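Side-chain contacts in carbohydrate-binding protein (Flavonifractor plautii, PDB 6N1B), which probably removes the acetyl group from N-acetylgalactosamine of the blood group A antigen, and binds the related B trisaccharide: residues 138-141 with 145-148; 228-233 with 269-274; 72-77 with 82-87. All coordinates share one frame; numbering follows the deposited sequence.

Contact 1 of 3, residues 138-141 with 145-148; sequences WADD and GVGA. With FUC (alpha-L-fucopyranose), chain B.
Asp140 reaches across to the turn and takes the backbone N of Val146 with its OD2, 2.9 Å away and nearly straight (168°). CG anti to the backbone N (chi1 178°) sends the carboxylate toward Gly145 and Val146. The donor does not lie in the carboxylate plane but stands above it, 46° out. Gly145 suits the spot because its CA already lies 3.4 Å from OD2, and a CB here would point toward the carboxylate and collide with that oxygen. The other oxygen, OD1, is held by Arg115 in a salt bridge and by the backbone N of Gln142. A carboxylate thus suits the place by offering two oxygens, one for the turn and one for Arg115 and Gln142, and it has partners on both.

Val146 turns its CG2 between this carboxylate and the indole of Trp138. The CH2 corner of the six-membered ring meets CG2 at 3.7 Å, an oblique approach of a flat group to a branched one, while Arg151 makes a cation-pi contact with the same tryptophan. Between these two groups the backbones pair: Asp140 N donates to Gly147 O at 2.9 Å, and Ala139 and Ala148 form a non-hydrogen-bonded antiparallel pair with CA atoms 4.2 Å apart, where small methyls fit readily. A water bridges Asp140 O and Gly147 N. Gly147 has a positive phi at which a CB would crowd the preceding carbonyl.

Asp141 points the other way, accepting a bond from fucose O2 on OD1, with Tyr202 and His117 also holding its carboxylate. The whole is an antiparallel hairpin joining strands 131-140 and 148-155 of what is probably one propeller blade, where Asp141, just after the first strand, lines the glycan pocket.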
loop_
_atom_site.group_PDB
_atom_site.type_symbol
_atom_site.label_atom_id
_atom_site.label_comp_id
_atom_site.label_asym_id
_atom_site.label_seq_id
_atom_site.Cartn_x
_atom_site.Cartn_y
_atom_site.Cartn_z
ATOM N N TRP A 138 11.362 2.137 -6.551
ATOM C CA TRP A 138 12.752 2.300 -6.289
ATOM C C TRP A 138 13.199 3.697 -6.722
ATOM O O TRP A 138 12.891 4.092 -7.873
ATOM C CB TRP A 138 13.645 1.274 -7.030
ATOM C CG TRP A 138 15.117 1.507 -7.070
ATOM C CD1 TRP A 138 16.021 1.093 -6.084
ATOM C CD2 TRP A 138 15.875 2.178 -8.082
ATOM N NE1 TRP A 138 17.291 1.441 -6.482
ATOM C CE2 TRP A 138 17.235 2.088 -7.705
ATOM C CE3 TRP A 138 15.557 2.729 -9.310
ATOM C CZ2 TRP A 138 18.245 2.525 -8.512
ATOM C CZ3 TRP A 138 16.566 3.243 -10.124
ATOM C CH2 TRP A 138 17.904 3.166 -9.713
ATOM N N ALA A 139 13.950 4.423 -5.892
ATOM C CA ALA A 139 14.391 5.780 -6.281
ATOM C C ALA A 139 15.900 5.903 -6.083
ATOM O O ALA A 139 16.450 5.446 -5.065
ATOM C CB ALA A 139 13.714 6.806 -5.390
ATOM N N ASP A 140 16.527 6.567 -7.029
ATOM C CA ASP A 140 17.795 7.228 -6.839
ATOM C C ASP A 140 17.505 8.605 -6.270
ATOM O O ASP A 140 16.997 9.438 -6.978
ATOM C CB ASP A 140 18.506 7.350 -8.210
ATOM C CG ASP A 140 19.872 8.079 -8.184
ATOM O OD1 ASP A 140 20.205 8.590 -7.104
ATOM O OD2 ASP A 140 20.541 8.071 -9.274
ATOM N N ASP A 141 17.749 8.790 -4.973
ATOM C CA ASP A 141 17.355 10.038 -4.400
ATOM C C ASP A 141 18.264 11.208 -4.702
ATOM O O ASP A 141 17.988 12.336 -4.282
ATOM C CB ASP A 141 17.194 9.889 -2.899
ATOM C CG ASP A 141 16.051 8.941 -2.518
ATOM O OD1 ASP A 141 14.845 9.315 -2.673
ATOM O OD2 ASP A 141 16.374 7.769 -2.138
ATOM N N GLY A 145 20.433 12.523 -10.563
ATOM C CA GLY A 145 20.558 11.082 -10.748
ATOM C C GLY A 145 19.637 10.503 -11.821
ATOM O O GLY A 145 19.136 11.204 -12.702
ATOM N N VAL A 146 19.452 9.185 -11.757
ATOM C CA VAL A 146 18.742 8.464 -12.784
ATOM C C VAL A 146 17.201 8.467 -12.679
ATOM O O VAL A 146 16.486 7.961 -13.544
ATOM C CB VAL A 146 19.281 7.021 -12.946
ATOM C CG1 VAL A 146 20.776 6.979 -13.230
ATOM C CG2 VAL A 146 18.894 6.104 -11.767
ATOM N N GLY A 147 16.661 9.004 -11.594
ATOM C CA GLY A 147 15.244 9.019 -11.358
ATOM C C GLY A 147 14.744 7.867 -10.521
ATOM O O GLY A 147 15.277 7.566 -9.476
ATOM N N ALA A 148 13.668 7.229 -10.991
ATOM C CA ALA A 148 13.032 6.162 -10.230
ATOM C C ALA A 148 12.441 5.122 -11.156
ATOM O O ALA A 148 12.348 5.312 -12.400
ATOM C CB ALA A 148 11.924 6.714 -9.345
HETATM C C1 FUC B . 13.252 9.876 2.308
HETATM C C2 FUC B . 14.164 9.713 1.082
HETATM C C3 FUC B . 15.463 10.524 1.282
HETATM C C4 FUC B . 16.186 10.011 2.512
HETATM C C5 FUC B . 15.276 10.182 3.718
HETATM C C6 FUC B . 15.817 9.627 5.070
HETATM O O2 FUC B . 13.484 10.248 -0.095
HETATM O O3 FUC B . 16.348 10.316 0.148
HETATM O O4 FUC B . 16.528 8.646 2.318
HETATM O O5 FUC B . 14.022 9.477 3.457
HETATM O O HOH W 1 17.754 10.596 -9.334
#

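Contact 2 of 3, residues 228-233 with 269-274; sequences VGYQNG and APWHQD. With CA (calcium ion), chain C; CA (calcium ion), chain D; GLA (alpha-D-galactopyranose), chain E; GAL (beta-D-galactopyranose), chain F.
Tyr230 sets the edge of its ring against the face of the Trp271 indole, in a T-shaped pair with centroids 5.2 Å apart and planes at 78°. Here the packing is close: Tyr230 CD1 meets Trp271 CZ2 at 3.7 Å, and the CH2 corner of the indole lies 3.6 Å from Tyr230 CA. Trp271 extends this far because its CG is anti to the backbone N (chi1 -180°). Its NE1 is bonded to Tyr335, His272 ND1 stands over the rim of its opposite face, and its edge borders O5 of the alpha-galactose. Tyr230 offers a face to C6 of the beta-galactose, its OH bonds Asp297, and its backbone N gives a hydrogen bond to O6 of the alpha-galactose at 2.9 Å. Gly229 suits the place before it, since a side chain there would collide with that O6.

Opposite Gln289 the strand fits two residues, Trp271 and His272, where one would do: a classic beta bulge at the corner of strand 269-278, probably the first strand of a propeller blade. Beyond the bulge His272 NE2 binds a calcium ion at 2.1 Å, with Asp120 as a further ligand; ND1 bonds Trp271 O, which helps fix the rotation of the imidazole.

Elsewhere the contact is looser. Ala269 CB merely approaches Gly233 O at 3.8 Å, and four water molecules complete the sphere of the calcium beside the sugar.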
loop_
_atom_site.group_PDB
_atom_site.type_symbol
_atom_site.label_atom_id
_atom_site.label_comp_id
_atom_site.label_asym_id
_atom_site.label_seq_id
_atom_site.Cartn_x
_atom_site.Cartn_y
_atom_site.Cartn_z
ATOM N N VAL A 228 10.026 16.528 -6.729
ATOM C CA VAL A 228 10.070 17.246 -5.435
ATOM C C VAL A 228 9.735 16.316 -4.247
ATOM O O VAL A 228 10.447 16.364 -3.253
ATOM C CB VAL A 228 9.072 18.449 -5.500
ATOM C CG1 VAL A 228 8.981 19.125 -4.112
ATOM C CG2 VAL A 228 9.473 19.440 -6.593
ATOM N N GLY A 229 8.618 15.585 -4.304
ATOM C CA GLY A 229 8.367 14.650 -3.236
ATOM C C GLY A 229 7.437 15.208 -2.153
ATOM O O GLY A 229 6.425 15.839 -2.448
ATOM N N TYR A 230 7.841 14.984 -0.901
ATOM C CA TYR A 230 6.971 15.232 0.284
ATOM C C TYR A 230 6.456 16.684 0.389
ATOM O O TYR A 230 5.346 16.921 0.803
ATOM C CB TYR A 230 7.711 14.809 1.581
ATOM C CG TYR A 230 6.853 14.602 2.775
ATOM C CD1 TYR A 230 6.152 13.427 2.956
ATOM C CD2 TYR A 230 6.678 15.585 3.731
ATOM C CE1 TYR A 230 5.363 13.189 4.070
ATOM C CE2 TYR A 230 5.950 15.364 4.865
ATOM C CZ TYR A 230 5.283 14.155 5.047
ATOM O OH TYR A 230 4.455 13.972 6.210
ATOM N N GLN A 231 7.359 17.649 -0.011
ATOM C CA GLN A 231 6.935 19.085 0.069
ATOM C C GLN A 231 6.264 19.622 -1.186
ATOM O O GLN A 231 5.945 20.810 -1.225
ATOM C CB GLN A 231 8.126 19.954 0.434
ATOM C CG GLN A 231 8.812 19.558 1.721
ATOM C CD GLN A 231 7.979 19.694 2.994
ATOM O OE1 GLN A 231 7.042 20.437 3.048
ATOM N NE2 GLN A 231 8.322 18.846 4.036
ATOM N N ASN A 232 6.001 18.768 -2.174
ATOM C CA ASN A 232 5.284 19.212 -3.376
ATOM C C ASN A 232 3.891 19.654 -3.034
ATOM O O ASN A 232 3.332 20.597 -3.703
ATOM C CB ASN A 232 5.334 18.130 -4.454
ATOM C CG ASN A 232 5.008 18.624 -5.836
ATOM O OD1 ASN A 232 4.003 18.079 -6.514
ATOM N ND2 ASN A 232 5.825 19.501 -6.328
ATOM N N GLY A 233 3.246 18.983 -2.099
ATOM C CA GLY A 233 1.979 19.453 -1.580
ATOM C C GLY A 233 0.819 19.491 -2.503
ATOM O O GLY A 233 0.482 18.503 -3.181
ATOM N N ALA A 269 -5.341 17.124 -1.299
ATOM C CA ALA A 269 -4.353 16.675 -2.253
ATOM C C ALA A 269 -3.861 15.281 -1.892
ATOM O O ALA A 269 -3.797 14.923 -0.706
ATOM C CB ALA A 269 -3.149 17.620 -2.265
ATOM N N PRO A 270 -3.497 14.489 -2.899
ATOM C CA PRO A 270 -3.098 13.124 -2.651
ATOM C C PRO A 270 -1.660 13.050 -2.135
ATOM O O PRO A 270 -0.769 13.759 -2.554
ATOM C CB PRO A 270 -3.184 12.444 -4.023
ATOM C CG PRO A 270 -2.917 13.614 -4.998
ATOM C CD PRO A 270 -3.571 14.790 -4.309
ATOM N N TRP A 271 -1.427 12.013 -1.287
ATOM C CA TRP A 271 -0.074 11.531 -1.009
ATOM C C TRP A 271 0.138 10.111 -1.447
ATOM O O TRP A 271 0.990 9.801 -2.308
ATOM C CB TRP A 271 0.369 11.700 0.504
ATOM C CG TRP A 271 1.768 11.202 0.754
ATOM C CD1 TRP A 271 2.125 10.143 1.597
ATOM C CD2 TRP A 271 2.978 11.620 0.094
ATOM N NE1 TRP A 271 3.453 9.966 1.540
ATOM C CE2 TRP A 271 4.034 10.853 0.656
ATOM C CE3 TRP A 271 3.300 12.661 -0.807
ATOM C CZ2 TRP A 271 5.330 10.978 0.288
ATOM C CZ3 TRP A 271 4.632 12.794 -1.162
ATOM C CH2 TRP A 271 5.651 11.982 -0.650
ATOM N N HIS A 272 -0.619 9.158 -0.877
ATOM C CA HIS A 272 -0.471 7.736 -1.134
ATOM C C HIS A 272 -1.892 7.161 -1.226
ATOM O O HIS A 272 -2.853 7.744 -0.715
ATOM C CB HIS A 272 0.361 7.023 -0.058
ATOM C CG HIS A 272 1.811 7.089 -0.154
ATOM N ND1 HIS A 272 2.511 7.998 -0.914
ATOM C CD2 HIS A 272 2.752 6.310 0.454
ATOM C CE1 HIS A 272 3.820 7.740 -0.801
ATOM N NE2 HIS A 272 4.013 6.721 0.013
ATOM N N GLN A 273 -2.052 5.992 -1.865
ATOM C CA GLN A 273 -3.411 5.461 -2.111
ATOM C C GLN A 273 -3.388 3.965 -2.418
ATOM O O GLN A 273 -2.373 3.433 -2.844
ATOM C CB GLN A 273 -4.087 6.190 -3.274
ATOM C CG GLN A 273 -3.300 6.139 -4.602
ATOM C CD GLN A 273 -2.139 7.123 -4.716
ATOM O OE1 GLN A 273 -2.261 8.304 -4.274
ATOM N NE2 GLN A 273 -1.006 6.667 -5.328
ATOM N N ASP A 274 -4.573 3.359 -2.189
ATOM C CA ASP A 274 -4.836 1.949 -2.560
ATOM C C ASP A 274 -6.215 1.995 -3.230
ATOM O O ASP A 274 -7.152 2.600 -2.751
ATOM C CB ASP A 274 -4.882 1.047 -1.317
ATOM C CG ASP A 274 -5.036 -0.425 -1.648
ATOM O OD1 ASP A 274 -4.390 -0.880 -2.646
ATOM O OD2 ASP A 274 -5.717 -1.148 -0.894
HETATM CA CA CA C . 5.907 5.938 0.436
HETATM CA CA CA D . -3.578 -3.066 -3.296
HETATM C C1 GLA E . 8.974 10.254 1.769
HETATM C C2 GLA E . 8.667 8.823 1.214
HETATM C C3 GLA E . 9.778 8.410 0.234
HETATM C C4 GLA E . 9.987 9.478 -0.901
HETATM C C5 GLA E . 10.111 10.904 -0.279
HETATM C C6 GLA E . 9.969 11.971 -1.286
HETATM O O2 GLA E . 8.664 7.923 2.384
HETATM O O3 GLA E . 9.523 6.904 -0.342
HETATM O O4 GLA E . 8.881 9.361 -1.715
HETATM O O5 GLA E . 8.971 11.202 0.641
HETATM O O6 GLA E . 10.182 13.339 -0.728
HETATM C C1 GAL F . 12.374 13.003 4.079
HETATM C C2 GAL F . 11.968 11.635 3.541
HETATM C C3 GAL F . 10.542 11.727 3.004
HETATM C C4 GAL F . 9.507 12.232 3.996
HETATM C C5 GAL F . 10.103 13.520 4.539
HETATM C C6 GAL F . 9.229 13.920 5.722
HETATM O O1 GAL F . 13.685 12.925 4.589
HETATM O O2 GAL F . 12.866 11.278 2.423
HETATM O O3 GAL F . 10.223 10.335 2.466
HETATM O O4 GAL F . 9.423 11.194 4.994
HETATM O O5 GAL F . 11.401 13.276 5.100
HETATM O O6 GAL F . 9.610 15.242 6.074
HETATM O O HOH W 2 -5.511 -3.473 -2.034
HETATM O O HOH W 3 6.524 7.232 1.832
HETATM O O HOH W 4 5.168 4.528 1.886
HETATM O O HOH W 5 7.898 5.513 1.113
HETATM O O HOH W 6 6.675 7.161 -1.147
#

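Contact 3 of 3, residues 72-77 with 82-87; sequences VYTPNV and IYENPS
Ser87 lays its CB over one face of the Tyr73 ring, 3.8 Å from the centroid, a CH-pi contact suited to a residue small enough to lie under an aromatic. The same two residues form a hydrogen-bonded antiparallel pair, Tyr73 N to Ser87 O at 3.0 Å and Ser87 N to Tyr73 O at 2.9 Å. Tyr73 CG sits between its backbone N and carbonyl carbon (chi1 62°), which folds the ring across Ser87. Further along, Pro75 O is buried without a polar partner and is met instead by the CA-H of Glu84, 3.1 Å from that CA.

Glu84, extended beyond CG, crosses Asn76 obliquely, carboxylate and amide stacked with planes 26° apart. Asn76 OD1 and Glu84 OE1 face each other as two acceptors and do not bond; waters serve Glu84 OE2 (shared with Thr74 OG1) and Asn76 OD1 (shared with Tyr83 N). An inverse gamma turn centred on Glu84, closed by Asn85 N to Tyr83 O, brings its side chain there, and Ser87 OG bonds Asn85 O.

In the next shell, Tyr73 OH bonds Pro39 O, Tyr83 stacks on Tyr42 and bonds Asp44, and Glu84 packs on His117 and Cys119. This irregular hairpin joins strands 67-75 and 87-91 of a probable propeller blade. Its loop carries the glycan-pocket residues Arg79 and Ser81, and the Glu84 side chain comes within about 4 Å of the alpha-galactose and 5 Å of a calcium ion.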
loop_
_atom_site.group_PDB
_atom_site.type_symbol
_atom_site.label_atom_id
_atom_site.label_comp_id
_atom_site.label_asym_id
_atom_site.label_seq_id
_atom_site.Cartn_x
_atom_site.Cartn_y
_atom_site.Cartn_z
ATOM N N VAL A 72 2.224 -7.637 1.372
ATOM C CA VAL A 72 3.559 -7.042 1.188
ATOM C C VAL A 72 3.618 -5.749 2.000
ATOM O O VAL A 72 2.573 -5.122 2.226
ATOM C CB VAL A 72 3.826 -6.818 -0.313
ATOM C CG1 VAL A 72 2.892 -5.740 -0.940
ATOM C CG2 VAL A 72 5.344 -6.498 -0.590
ATOM N N TYR A 73 4.784 -5.394 2.476
ATOM C CA TYR A 73 4.917 -4.224 3.299
ATOM C C TYR A 73 6.399 -3.835 3.293
ATOM O O TYR A 73 7.262 -4.540 2.746
ATOM C CB TYR A 73 4.449 -4.507 4.759
ATOM C CG TYR A 73 5.244 -5.563 5.478
ATOM C CD1 TYR A 73 5.095 -6.926 5.164
ATOM C CD2 TYR A 73 6.194 -5.248 6.383
ATOM C CE1 TYR A 73 5.865 -7.870 5.745
ATOM C CE2 TYR A 73 7.010 -6.237 6.991
ATOM C CZ TYR A 73 6.786 -7.522 6.662
ATOM O OH TYR A 73 7.546 -8.525 7.251
ATOM N N THR A 74 6.708 -2.678 3.914
ATOM C CA THR A 74 8.151 -2.276 4.044
ATOM C C THR A 74 8.412 -1.868 5.479
ATOM O O THR A 74 7.720 -0.997 6.016
ATOM C CB THR A 74 8.449 -1.076 3.169
ATOM O OG1 THR A 74 7.410 -0.076 3.329
ATOM C CG2 THR A 74 8.546 -1.429 1.725
ATOM N N PRO A 75 9.449 -2.420 6.088
ATOM C CA PRO A 75 9.965 -1.789 7.253
ATOM C C PRO A 75 10.270 -0.360 7.022
ATOM O O PRO A 75 10.534 0.082 5.891
ATOM C CB PRO A 75 11.327 -2.562 7.515
ATOM C CG PRO A 75 11.066 -3.910 6.853
ATOM C CD PRO A 75 10.304 -3.529 5.625
ATOM N N ASN A 76 10.296 0.481 8.071
ATOM C CA ASN A 76 10.833 1.838 7.954
ATOM C C ASN A 76 11.149 2.384 9.325
ATOM O O ASN A 76 10.482 2.033 10.296
ATOM C CB ASN A 76 9.892 2.792 7.209
ATOM C CG ASN A 76 10.638 3.921 6.515
ATOM O OD1 ASN A 76 11.820 3.789 6.194
ATOM N ND2 ASN A 76 9.890 5.065 6.303
ATOM N N VAL A 77 12.153 3.277 9.373
ATOM C CA VAL A 77 12.491 4.059 10.576
ATOM C C VAL A 77 12.751 5.490 10.147
ATOM O O VAL A 77 13.067 5.731 8.970
ATOM C CB VAL A 77 13.757 3.445 11.282
ATOM C CG1 VAL A 77 13.488 2.008 11.710
ATOM C CG2 VAL A 77 14.985 3.565 10.457
ATOM N N ILE A 82 17.135 3.039 4.235
ATOM C CA ILE A 82 17.779 1.904 3.690
ATOM C C ILE A 82 17.176 0.568 3.978
ATOM O O ILE A 82 17.432 -0.421 3.323
ATOM C CB ILE A 82 19.330 1.899 3.979
ATOM C CG1 ILE A 82 20.151 1.359 2.764
ATOM C CG2 ILE A 82 19.551 1.261 5.336
ATOM C CD1 ILE A 82 21.642 1.424 2.848
ATOM N N TYR A 83 16.317 0.541 5.039
ATOM C CA TYR A 83 15.621 -0.687 5.490
ATOM C C TYR A 83 14.280 -0.864 4.849
ATOM O O TYR A 83 13.629 -1.912 5.108
ATOM C CB TYR A 83 15.436 -0.689 7.008
ATOM C CG TYR A 83 16.727 -0.465 7.799
ATOM C CD1 TYR A 83 17.887 -1.069 7.551
ATOM C CD2 TYR A 83 16.737 0.426 8.842
ATOM C CE1 TYR A 83 19.072 -0.864 8.280
ATOM C CE2 TYR A 83 17.866 0.679 9.568
ATOM C CZ TYR A 83 19.040 0.069 9.260
ATOM O OH TYR A 83 20.196 0.316 9.965
ATOM N N GLU A 84 13.870 0.060 3.991
ATOM C CA GLU A 84 12.501 0.158 3.479
ATOM C C GLU A 84 12.245 -0.816 2.311
ATOM O O GLU A 84 11.802 -0.371 1.236
ATOM C CB GLU A 84 12.211 1.626 3.191
ATOM C CG GLU A 84 10.741 1.984 3.042
ATOM C CD GLU A 84 10.488 3.395 2.928
ATOM O OE1 GLU A 84 11.451 4.235 2.908
ATOM O OE2 GLU A 84 9.292 3.791 2.855
ATOM N N ASN A 85 12.453 -2.108 2.581
ATOM C CA ASN A 85 12.562 -3.064 1.482
ATOM C C ASN A 85 11.429 -4.014 1.493
ATOM O O ASN A 85 11.115 -4.638 2.544
ATOM C CB ASN A 85 13.895 -3.760 1.568
ATOM C CG ASN A 85 15.012 -2.693 1.626
ATOM O OD1 ASN A 85 15.864 -2.726 2.603
ATOM N ND2 ASN A 85 15.036 -1.816 0.701
ATOM N N PRO A 86 10.736 -4.179 0.350
ATOM C CA PRO A 86 9.565 -5.095 0.264
ATOM C C PRO A 86 9.784 -6.434 0.952
ATOM O O PRO A 86 10.783 -7.110 0.720
ATOM C CB PRO A 86 9.340 -5.237 -1.239
ATOM C CG PRO A 86 9.794 -3.926 -1.760
ATOM C CD PRO A 86 10.960 -3.482 -0.882
ATOM N N SER A 87 8.811 -6.774 1.794
ATOM C CA SER A 87 8.786 -7.940 2.647
ATOM C C SER A 87 7.394 -8.576 2.532
ATOM O O SER A 87 6.403 -7.876 2.307
ATOM C CB SER A 87 9.106 -7.507 4.087
ATOM O OG SER A 87 10.449 -7.014 4.194
HETATM O O HOH W 7 7.082 2.424 1.975
HETATM O O HOH W 8 14.376 2.446 6.551
#

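In the fold
The three contacts belong to different blades of what the five antiparallel sheets suggest is a five-bladed beta-propeller, and gather round one glycan and its calcium ion without touching one another, their centres about 17 to 19 Å apart. Contacts 2 and 3 are buried; contact 1, farthest from the chain centre, is only partly so. Contacts 1 and 3 each join neighbouring strands of a single sheet through paired backbones, whereas contact 2 brings a loop of one sheet against what is probably the inner strand of the next blade, mainly by aromatic packing. The polar grip of contact 1 goes with its partly exposed edge, the close ring packing of contacts 2 and 3 with their burial.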